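Side-chain contacts in phenazine biosynthesis protein, PhzF family (Bacillus anthracis, PDB 3EDN), which belongs to the PhzF family of phenazine biosynthesis proteins and probably catalyses an isomerisation, using a diaminopimelate epimerase-like fold: residues I24-D29 / I81-E86; F50-E55 / R60-T65; V43-T48 / Y291-E296. All coordinates share one frame; numbering follows the deposited sequence. Where two conformers were deposited one is given.

Contact 1: residues I24-D29 / I81-E86; sequences IVLDAD and IYALRE
Leu26 and Leu84 mark the closest approach of the two backbones, their CA atoms 7.3 Å apart, where the loop leaving strand 20-25 passes the last turns of helix 74-86. Residues 24 and 25 still belong to the strand; from Leu26 the chain turns off, while 81-86 stay helical, with Arg85 N bonded to Ile81 O and Glu86 N to Tyr82 O. At that separation the backbones do not meet, and aliphatic side chains do the joining. Ile24 points at the helix: with CG1 anti to the carbonyl carbon and the chain extended beyond it (chi2 162°), CD1 reaches Ala83 CB at 3.9 Å. The small alanine lets the isoleucine end come close to the helix surface. Leu26 starts out at an angle, but its CD2 swings in to meet Leu84 CD2 at 3.9 Å, the two side chains running past each other in opposite directions, and the same Leu26 CD2 lies 4.4 Å from Ala83 CB. Tyr9 of strand 3-11 packs on both Ile24 and Ala83, and Leu89 on both Leu26 and Leu84, so the apolar patch is extended beyond these segments. Farther along the loop, Asp27 OD1 accepts from Asp29 N at 3.0 Å with an N-H...O angle of 165°, an Asx turn. The last turns of helix 74-86 set against strand 20-25 and the loop after it are consistent with the diaminopimelate epimerase-like fold, in which strands curl round a central helix, here probably 74-86.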
loop_
_atom_site.group_PDB
_atom_site.type_symbol
_atom_site.label_atom_id
_atom_site.label_comp_id
_atom_site.label_asym_id
_atom_site.label_seq_id
_atom_site.Cartn_x
_atom_site.Cartn_y
_atom_site.Cartn_z
ATOM N N ILE A 24 -16.580 -3.358 -1.635
ATOM C CA ILE A 24 -15.823 -2.959 -2.813
ATOM C C ILE A 24 -15.524 -1.468 -2.809
ATOM O O ILE A 24 -16.412 -0.640 -2.613
ATOM C CB ILE A 24 -16.617 -3.258 -4.118
ATOM C CG1 ILE A 24 -17.168 -4.688 -4.153
ATOM C CG2 ILE A 24 -15.763 -2.985 -5.354
ATOM C CD1 ILE A 24 -18.277 -4.855 -5.177
ATOM N N VAL A 25 -14.258 -1.152 -2.997
ATOM C CA VAL A 25 -13.844 0.204 -3.374
ATOM C C VAL A 25 -13.463 0.125 -4.859
ATOM O O VAL A 25 -12.483 -0.511 -5.233
ATOM C CB VAL A 25 -12.682 0.691 -2.507
ATOM C CG1 VAL A 25 -12.125 2.053 -3.012
ATOM C CG2 VAL A 25 -13.140 0.777 -1.053
ATOM N N LEU A 26 -14.272 0.776 -5.691
ATOM C CA LEU A 26 -14.186 0.635 -7.146
ATOM C C LEU A 26 -12.948 1.273 -7.775
ATOM O O LEU A 26 -12.554 0.865 -8.859
ATOM C CB LEU A 26 -15.436 1.225 -7.806
ATOM C CG LEU A 26 -16.780 0.531 -7.520
ATOM C CD1 LEU A 26 -17.924 1.416 -8.005
ATOM C CD2 LEU A 26 -16.811 -0.812 -8.205
ATOM N N ASP A 27 -12.382 2.298 -7.134
ATOM C CA ASP A 27 -11.089 2.842 -7.574
ATOM C C ASP A 27 -10.284 3.202 -6.336
ATOM O O ASP A 27 -10.545 4.203 -5.673
ATOM C CB ASP A 27 -11.256 4.040 -8.515
ATOM C CG ASP A 27 -9.920 4.655 -8.930
ATOM O OD1 ASP A 27 -8.863 4.255 -8.406
ATOM O OD2 ASP A 27 -9.933 5.539 -9.823
ATOM N N ALA A 28 -9.338 2.336 -6.006
ATOM C CA ALA A 28 -8.557 2.452 -4.780
ATOM C C ALA A 28 -7.172 3.049 -5.016
ATOM O O ALA A 28 -6.311 2.966 -4.142
ATOM C CB ALA A 28 -8.431 1.056 -4.116
ATOM N N ASP A 29 -6.955 3.644 -6.188
ATOM C CA ASP A 29 -5.618 4.160 -6.507
ATOM C C ASP A 29 -5.194 5.314 -5.607
ATOM O O ASP A 29 -4.010 5.637 -5.552
ATOM C CB ASP A 29 -5.489 4.559 -7.992
ATOM C CG ASP A 29 -5.239 3.358 -8.918
ATOM O OD1 ASP A 29 -4.727 2.314 -8.450
ATOM O OD2 ASP A 29 -5.578 3.462 -10.127
ATOM N N ILE A 81 -15.883 -7.857 -9.963
ATOM C CA ILE A 81 -15.942 -7.797 -11.416
ATOM C C ILE A 81 -17.388 -7.619 -11.881
ATOM O O ILE A 81 -17.645 -6.883 -12.823
ATOM C CB ILE A 81 -15.283 -9.004 -12.087
ATOM C CG1 ILE A 81 -13.839 -9.154 -11.614
ATOM C CG2 ILE A 81 -15.344 -8.869 -13.619
ATOM C CD1 ILE A 81 -13.014 -7.886 -11.733
ATOM N N TYR A 82 -18.338 -8.293 -11.241
ATOM C CA TYR A 82 -19.738 -8.059 -11.582
ATOM C C TYR A 82 -20.088 -6.559 -11.454
ATOM O O TYR A 82 -20.724 -5.967 -12.340
ATOM C CB TYR A 82 -20.652 -8.876 -10.661
ATOM C CG TYR A 82 -22.109 -8.644 -10.969
ATOM C CD1 TYR A 82 -22.799 -9.454 -11.870
ATOM C CD2 TYR A 82 -22.789 -7.578 -10.390
ATOM C CE1 TYR A 82 -24.131 -9.221 -12.172
ATOM C CE2 TYR A 82 -24.134 -7.347 -10.674
ATOM C CZ TYR A 82 -24.789 -8.163 -11.570
ATOM O OH TYR A 82 -26.110 -7.892 -11.842
ATOM N N ALA A 83 -19.712 -5.949 -10.334
ATOM C CA ALA A 83 -20.020 -4.537 -10.130
ATOM C C ALA A 83 -19.354 -3.652 -11.181
ATOM O O ALA A 83 -19.994 -2.765 -11.762
ATOM C CB ALA A 83 -19.605 -4.122 -8.736
ATOM N N LEU A 84 -18.076 -3.895 -11.446
ATOM C CA LEU A 84 -17.396 -3.098 -12.480
ATOM C C LEU A 84 -18.087 -3.234 -13.826
ATOM O O LEU A 84 -18.317 -2.249 -14.527
ATOM C CB LEU A 84 -15.925 -3.500 -12.616
ATOM C CG LEU A 84 -14.997 -3.209 -11.441
ATOM C CD1 LEU A 84 -13.677 -3.931 -11.575
ATOM C CD2 LEU A 84 -14.730 -1.700 -11.358
ATOM N N ARG A 85 -18.412 -4.460 -14.201
ATOM C CA ARG A 85 -19.034 -4.691 -15.492
ATOM C C ARG A 85 -20.411 -4.033 -15.564
ATOM O O ARG A 85 -20.700 -3.291 -16.509
ATOM C CB ARG A 85 -19.114 -6.198 -15.763
ATOM C CG ARG A 85 -19.985 -6.589 -16.947
ATOM C CD ARG A 85 -19.259 -6.478 -18.278
ATOM N NE ARG A 85 -20.071 -7.103 -19.317
ATOM C CZ ARG A 85 -19.599 -7.719 -20.395
ATOM N NH1 ARG A 85 -18.295 -7.805 -20.617
ATOM N NH2 ARG A 85 -20.448 -8.256 -21.256
ATOM N N GLU A 86 -21.254 -4.285 -14.568
ATOM C CA GLU A 86 -22.620 -3.800 -14.612
ATOM C C GLU A 86 -22.702 -2.283 -14.512
ATOM O O GLU A 86 -23.681 -1.688 -14.944
ATOM C CB GLU A 86 -23.443 -4.479 -13.516
ATOM C CG GLU A 86 -23.656 -5.956 -13.795
ATOM C CD GLU A 86 -24.405 -6.188 -15.094
ATOM O OE1 GLU A 86 -23.772 -6.588 -16.098
ATOM O OE2 GLU A 86 -25.620 -5.930 -15.114
#

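Contact 2: residues F50-E55 / R60-T65; sequences FVLSSE and RMRYFT. With SO4 (sulfate ion), chain O.
Arg60, Phe50 and Leu52 bury the largest areas in this beta hairpin of strands 48-52 and 59-64, whose antiparallel backbones are bonded in both directions at Phe50-Arg62 and at Leu52-Arg60. Arg60 runs extended through CB and CG, then bends at chi3 (58°), which brings its guanidinium back over Leu52. Leu52 CB sits 3.6 Å above one face of that group, toward its rim, and NE donates within the guanidinium plane to Ser53 O at 2.9 Å (163°). The other two nitrogens are engaged as well: NH1 by a bound succinate, probably from the crystallisation liquor, and NH2 by Asp29 O of the second subunit, so the group's rotation is well fixed. Leu52 CD1 also crosses the aliphatic part of Arg62, 3.6 Å from its CD. Phe50 offers its ring edge to Arg62 O, in plane, and its CE2 meets Phe64 CD2 obliquely at 3.5 Å, the ring planes at 90°. On the opposite side of the hairpin, Val51 and Met61 pack on Thr80 of helix 74-86. Arg62 NE is salt-bridged to Glu69, and its NH2 donates in plane, at 2.8 Å, to O2 of a sulfate, probably also from the liquor, that Lys101 and Glu34 N of the second subunit hold too.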
loop_
_atom_site.group_PDB
_atom_site.type_symbol
_atom_site.label_atom_id
_atom_site.label_comp_id
_atom_site.label_asym_id
_atom_site.label_seq_id
_atom_site.Cartn_x
_atom_site.Cartn_y
_atom_site.Cartn_z
ATOM N N PHE A 50 -10.341 -4.021 -3.298
ATOM C CA PHE A 50 -9.869 -2.724 -3.739
ATOM C C PHE A 50 -9.353 -2.837 -5.164
ATOM O O PHE A 50 -8.468 -3.649 -5.438
ATOM C CB PHE A 50 -8.753 -2.288 -2.799
ATOM C CG PHE A 50 -9.231 -2.101 -1.388
ATOM C CD1 PHE A 50 -9.648 -0.849 -0.960
ATOM C CD2 PHE A 50 -9.298 -3.169 -0.510
ATOM C CE1 PHE A 50 -10.121 -0.657 0.324
ATOM C CE2 PHE A 50 -9.787 -2.991 0.781
ATOM C CZ PHE A 50 -10.187 -1.735 1.199
ATOM N N VAL A 51 -9.938 -2.050 -6.069
ATOM C CA VAL A 51 -9.593 -2.123 -7.490
ATOM C C VAL A 51 -8.492 -1.120 -7.814
ATOM O O VAL A 51 -8.630 0.060 -7.486
ATOM C CB VAL A 51 -10.827 -1.845 -8.362
ATOM C CG1 VAL A 51 -10.491 -1.902 -9.855
ATOM C CG2 VAL A 51 -11.949 -2.843 -8.024
ATOM N N LEU A 52 -7.416 -1.602 -8.422
ATOM C CA LEU A 52 -6.156 -0.855 -8.555
ATOM C C LEU A 52 -5.603 -0.932 -9.974
ATOM O O LEU A 52 -6.022 -1.770 -10.779
ATOM C CB LEU A 52 -5.118 -1.440 -7.594
ATOM C CG LEU A 52 -5.548 -1.328 -6.131
ATOM C CD1 LEU A 52 -4.883 -2.347 -5.218
ATOM C CD2 LEU A 52 -5.228 0.070 -5.647
ATOM N N SER A 53 -4.664 -0.041 -10.276
ATOM C CA SER A 53 -3.994 -0.067 -11.578
ATOM C C SER A 53 -2.949 -1.180 -11.598
ATOM O O SER A 53 -2.409 -1.550 -10.563
ATOM C CB SER A 53 -3.321 1.285 -11.876
ATOM O OG SER A 53 -4.282 2.312 -12.094
ATOM N N SER A 54 -2.650 -1.698 -12.793
ATOM C CA SER A 54 -1.688 -2.793 -12.941
ATOM C C SER A 54 -0.726 -2.534 -14.083
ATOM O O SER A 54 -1.140 -2.034 -15.117
ATOM C CB SER A 54 -2.397 -4.129 -13.220
ATOM O OG SER A 54 -1.437 -5.174 -13.368
ATOM N N GLU A 55 0.529 -2.943 -13.885
ATOM C CA GLU A 55 1.566 -2.898 -14.919
ATOM C C GLU A 55 1.510 -4.100 -15.857
ATOM O O GLU A 55 2.099 -4.071 -16.940
ATOM C CB GLU A 55 2.948 -2.881 -14.264
ATOM C CG GLU A 55 3.254 -1.625 -13.454
ATOM C CD GLU A 55 3.574 -0.437 -14.338
ATOM O OE1 GLU A 55 4.256 -0.629 -15.369
ATOM O OE2 GLU A 55 3.136 0.686 -14.013
ATOM N N ARG A 60 -5.604 -4.637 -11.175
ATOM C CA ARG A 60 -5.044 -5.307 -10.016
ATOM C C ARG A 60 -6.113 -5.270 -8.926
ATOM O O ARG A 60 -6.943 -4.357 -8.879
ATOM C CB ARG A 60 -3.764 -4.596 -9.566
ATOM C CG ARG A 60 -3.101 -5.120 -8.307
ATOM C CD ARG A 60 -1.657 -4.569 -8.222
ATOM N NE ARG A 60 -1.619 -3.099 -8.218
ATOM C CZ ARG A 60 -1.462 -2.358 -7.121
ATOM N NH1 ARG A 60 -1.310 -2.931 -5.937
ATOM N NH2 ARG A 60 -1.452 -1.029 -7.211
HETATM N N MSE A 61 -6.115 -6.272 -8.057
HETATM C CA MSE A 61 -7.060 -6.281 -6.943
HETATM C C MSE A 61 -6.336 -6.663 -5.679
HETATM O O MSE A 61 -5.511 -7.567 -5.693
HETATM C CB MSE A 61 -8.160 -7.315 -7.175
HETATM C CG MSE A 61 -9.287 -6.857 -8.048
HETATM SE SE MSE A 61 -10.800 -8.094 -7.910
HETATM C CE MSE A 61 -11.351 -7.710 -6.209
ATOM N N ARG A 62 -6.658 -5.997 -4.577
ATOM C CA ARG A 62 -6.216 -6.462 -3.265
ATOM C C ARG A 62 -7.451 -6.793 -2.440
ATOM O O ARG A 62 -8.510 -6.156 -2.600
ATOM C CB ARG A 62 -5.312 -5.429 -2.582
ATOM C CG ARG A 62 -3.960 -5.279 -3.291
ATOM C CD ARG A 62 -3.090 -4.183 -2.673
ATOM N NE ARG A 62 -2.438 -4.614 -1.451
ATOM C CZ ARG A 62 -1.432 -3.974 -0.864
ATOM N NH1 ARG A 62 -0.936 -2.843 -1.393
ATOM N NH2 ARG A 62 -0.903 -4.482 0.244
ATOM N N TYR A 63 -7.305 -7.777 -1.555
ATOM C CA TYR A 63 -8.429 -8.348 -0.803
ATOM C C TYR A 63 -8.116 -8.271 0.690
ATOM O O TYR A 63 -7.048 -8.721 1.101
ATOM C CB TYR A 63 -8.581 -9.818 -1.169
ATOM C CG TYR A 63 -8.648 -10.132 -2.661
ATOM C CD1 TYR A 63 -9.862 -10.062 -3.370
ATOM C CD2 TYR A 63 -7.519 -10.578 -3.350
ATOM C CE1 TYR A 63 -9.920 -10.390 -4.708
ATOM C CE2 TYR A 63 -7.576 -10.896 -4.707
ATOM C CZ TYR A 63 -8.775 -10.819 -5.376
ATOM O OH TYR A 63 -8.849 -11.148 -6.717
ATOM N N PHE A 64 -9.013 -7.697 1.491
ATOM C CA PHE A 64 -8.760 -7.587 2.931
ATOM C C PHE A 64 -9.938 -8.067 3.754
ATOM O O PHE A 64 -11.080 -7.745 3.446
ATOM C CB PHE A 64 -8.512 -6.127 3.330
ATOM C CG PHE A 64 -7.211 -5.572 2.862
ATOM C CD1 PHE A 64 -6.128 -5.505 3.732
ATOM C CD2 PHE A 64 -7.069 -5.091 1.563
ATOM C CE1 PHE A 64 -4.908 -4.981 3.322
ATOM C CE2 PHE A 64 -5.865 -4.561 1.151
ATOM C CZ PHE A 64 -4.777 -4.508 2.033
ATOM N N THR A 65 -9.660 -8.845 4.796
ATOM C CA THR A 65 -10.631 -9.069 5.848
ATOM C C THR A 65 -10.520 -7.880 6.813
ATOM O O THR A 65 -9.657 -7.011 6.648
ATOM C CB THR A 65 -10.320 -10.366 6.594
ATOM O OG1 THR A 65 -9.085 -10.209 7.296
ATOM C CG2 THR A 65 -10.171 -11.504 5.623
HETATM S S SO4 O . 2.694 -4.519 0.849
HETATM O O1 SO4 O . 3.526 -3.462 0.287
HETATM O O2 SO4 O . 1.508 -3.955 1.478
HETATM O O3 SO4 O . 2.318 -5.451 -0.207
HETATM O O4 SO4 O . 3.497 -5.208 1.861
#

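Contact 3: residues V43-T48 / Y291-E296; sequences VGFNET and YVKEFE
Phe45 and Phe295 reach for each other from opposite directions, and their rings meet obliquely: centroids 5.9 Å apart, planes inclined at 73°. The touching corner of Phe45 is CZ, which lies 3.9 Å from both CE2 and CZ of Phe295. Phe295 owes its position to a less usual torsion, with CG lodged between the backbone N and the carbonyl carbon (chi1 53°), sending the ring off the strand toward the loop. The Val43 side chain runs about at right angles to that of Phe295, and its CG1 lies at the ring's edge, near its plane, 4.1 Å from Phe295 CZ. Val43 CG2 is as far from Phe295 CE1, so the two methyls lie along the CE1-CZ edge. The same CG1 also sits above one face of Phe45, so it touches both rings, at the edge of one and over the rim of a face of the other. Gly44, with positive phi (74°), is where the chain leaves the helix, between Val43 and Phe45. Lys293 comes up beside Phe45: its NZ is 4.2 Å from Phe45 CZ, obliquely placed, and is hydrogen-bonded to His8 ND1. The His8 ring in turn meets Phe45. Val292 and Lys293 together face His8 in a classic beta bulge, a local break in the regular pairing of strands 3-11 and 282-298. The contact lies near the surface, tying the C-terminal end of helix 33-43 and the loop ahead of strand 48-52 to strand 282-298, with strand 3-11 bonded alongside.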
loop_
_atom_site.group_PDB
_atom_site.type_symbol
_atom_site.label_atom_id
_atom_site.label_comp_id
_atom_site.label_asym_id
_atom_site.label_seq_id
_atom_site.Cartn_x
_atom_site.Cartn_y
_atom_site.Cartn_z
ATOM N N VAL A 43 -15.616 -1.171 7.511
ATOM C CA VAL A 43 -16.691 -1.826 6.764
ATOM C C VAL A 43 -17.200 -3.041 7.551
ATOM O O VAL A 43 -18.407 -3.225 7.721
ATOM C CB VAL A 43 -16.219 -2.226 5.325
ATOM C CG1 VAL A 43 -17.245 -3.134 4.636
ATOM C CG2 VAL A 43 -15.947 -0.989 4.468
ATOM N N GLY A 44 -16.280 -3.854 8.058
ATOM C CA GLY A 44 -16.653 -4.958 8.937
ATOM C C GLY A 44 -17.303 -6.146 8.252
ATOM O O GLY A 44 -17.825 -7.042 8.931
ATOM N N PHE A 45 -17.299 -6.164 6.918
ATOM C CA PHE A 45 -17.741 -7.352 6.190
ATOM C C PHE A 45 -16.651 -8.405 6.237
ATOM O O PHE A 45 -15.504 -8.104 6.538
ATOM C CB PHE A 45 -18.035 -7.072 4.716
ATOM C CG PHE A 45 -19.120 -6.070 4.468
ATOM C CD1 PHE A 45 -19.967 -5.620 5.477
ATOM C CD2 PHE A 45 -19.295 -5.579 3.180
ATOM C CE1 PHE A 45 -20.974 -4.673 5.196
ATOM C CE2 PHE A 45 -20.285 -4.649 2.895
ATOM C CZ PHE A 45 -21.127 -4.198 3.902
ATOM N N ASN A 46 -16.995 -9.637 5.888
ATOM C CA ASN A 46 -16.009 -10.703 5.838
ATOM C C ASN A 46 -14.805 -10.349 4.965
ATOM O O ASN A 46 -13.677 -10.773 5.244
ATOM C CB ASN A 46 -16.656 -12.016 5.383
ATOM C CG ASN A 46 -17.204 -11.924 3.994
ATOM O OD1 ASN A 46 -18.370 -11.558 3.787
ATOM N ND2 ASN A 46 -16.373 -12.231 3.026
ATOM N N GLU A 47 -15.047 -9.576 3.902
ATOM C CA GLU A 47 -13.972 -9.164 3.006
ATOM C C GLU A 47 -14.390 -7.926 2.232
ATOM O O GLU A 47 -15.571 -7.755 1.896
ATOM C CB GLU A 47 -13.606 -10.303 2.047
ATOM C CG GLU A 47 -12.406 -10.041 1.139
ATOM C CD GLU A 47 -12.772 -9.393 -0.189
ATOM O OE1 GLU A 47 -13.973 -9.291 -0.543
ATOM O OE2 GLU A 47 -11.818 -8.960 -0.874
ATOM N N THR A 48 -13.403 -7.056 1.989
ATOM C CA THR A 48 -13.537 -5.852 1.147
ATOM C C THR A 48 -12.392 -5.863 0.139
ATOM O O THR A 48 -11.232 -6.071 0.521
ATOM C CB THR A 48 -13.498 -4.563 1.990
ATOM O OG1 THR A 48 -14.622 -4.552 2.866
ATOM C CG2 THR A 48 -13.577 -3.321 1.111
ATOM N N TYR A 291 -26.093 -5.734 -6.508
ATOM C CA TYR A 291 -25.933 -4.540 -5.671
ATOM C C TYR A 291 -26.801 -4.655 -4.427
ATOM O O TYR A 291 -27.977 -5.029 -4.521
ATOM C CB TYR A 291 -26.399 -3.323 -6.478
ATOM C CG TYR A 291 -26.524 -2.046 -5.668
ATOM C CD1 TYR A 291 -25.426 -1.196 -5.502
ATOM C CD2 TYR A 291 -27.724 -1.694 -5.060
ATOM C CE1 TYR A 291 -25.530 -0.024 -4.762
ATOM C CE2 TYR A 291 -27.836 -0.530 -4.305
ATOM C CZ TYR A 291 -26.735 0.309 -4.188
ATOM O OH TYR A 291 -26.835 1.483 -3.437
ATOM N N VAL A 292 -26.218 -4.312 -3.279
ATOM C CA VAL A 292 -26.983 -4.240 -2.044
ATOM C C VAL A 292 -27.103 -2.787 -1.553
ATOM O O VAL A 292 -28.223 -2.256 -1.403
ATOM C CB VAL A 292 -26.429 -5.159 -0.941
ATOM C CG1 VAL A 292 -27.283 -5.031 0.303
ATOM C CG2 VAL A 292 -26.412 -6.609 -1.444
ATOM N N LYS A 293 -25.961 -2.148 -1.299
ATOM C CA LYS A 293 -25.972 -0.754 -0.859
ATOM C C LYS A 293 -24.640 -0.069 -1.081
ATOM O O LYS A 293 -23.643 -0.713 -1.428
ATOM C CB LYS A 293 -26.337 -0.650 0.635
ATOM C CG LYS A 293 -25.378 -1.346 1.606
ATOM C CD LYS A 293 -25.869 -1.166 3.026
ATOM C CE LYS A 293 -24.963 -1.859 4.022
ATOM N NZ LYS A 293 -25.273 -3.327 4.072
ATOM N N GLU A 294 -24.640 1.254 -0.874
ATOM C CA GLU A 294 -23.424 2.045 -0.915
ATOM C C GLU A 294 -23.419 2.934 0.311
ATOM O O GLU A 294 -24.475 3.392 0.747
ATOM C CB GLU A 294 -23.407 2.917 -2.174
ATOM C CG GLU A 294 -22.161 3.766 -2.282
ATOM C CD GLU A 294 -22.272 4.880 -3.296
ATOM O OE1 GLU A 294 -23.284 4.953 -4.041
ATOM O OE2 GLU A 294 -21.317 5.688 -3.362
ATOM N N PHE A 295 -22.249 3.148 0.889
ATOM C CA PHE A 295 -22.146 3.957 2.114
ATOM C C PHE A 295 -20.766 4.572 2.241
ATOM O O PHE A 295 -19.827 4.205 1.525
ATOM C CB PHE A 295 -22.464 3.119 3.343
ATOM C CG PHE A 295 -21.654 1.863 3.428
ATOM C CD1 PHE A 295 -20.422 1.871 4.064
ATOM C CD2 PHE A 295 -22.102 0.685 2.846
ATOM C CE1 PHE A 295 -19.652 0.728 4.154
ATOM C CE2 PHE A 295 -21.333 -0.470 2.927
ATOM C CZ PHE A 295 -20.105 -0.447 3.578
ATOM N N GLU A 296 -20.640 5.525 3.164
ATOM C CA GLU A 296 -19.396 6.264 3.323
ATOM C C GLU A 296 -18.651 5.766 4.536
ATOM O O GLU A 296 -19.260 5.485 5.570
ATOM C CB GLU A 296 -19.687 7.742 3.561
ATOM C CG GLU A 296 -20.357 8.467 2.413
ATOM C CD GLU A 296 -20.597 9.927 2.750
ATOM O OE1 GLU A 296 -20.429 10.294 3.931
ATOM O OE2 GLU A 296 -20.943 10.697 1.839
#

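All three contacts reach the same sheet. Their centres lie about 10 Å (1 and 2), 12 Å (1 and 3) and 16 Å (2 and 3) apart. Along the chain, contact 2 is nested inside the loops closed by both others, whereas contacts 1 and 3 interleave: 43-48 lies between 24-29 and 81-86, 291-296 after both. Strands 3-11, 20-25, 48-52 and 59-64 run side by side, with 282-298 beyond 3-11. Helix 74-86, half of contact 1, also packs on the Val51-Met61 face of contact 2, and helix 33-43 on the Phe50 face. Probable hydrogen bonds Ala28 N to Val51 O, Asp29 OD2 to Ser53 OG and Phe64 O to Thr48 N make them neighbours in one strand array.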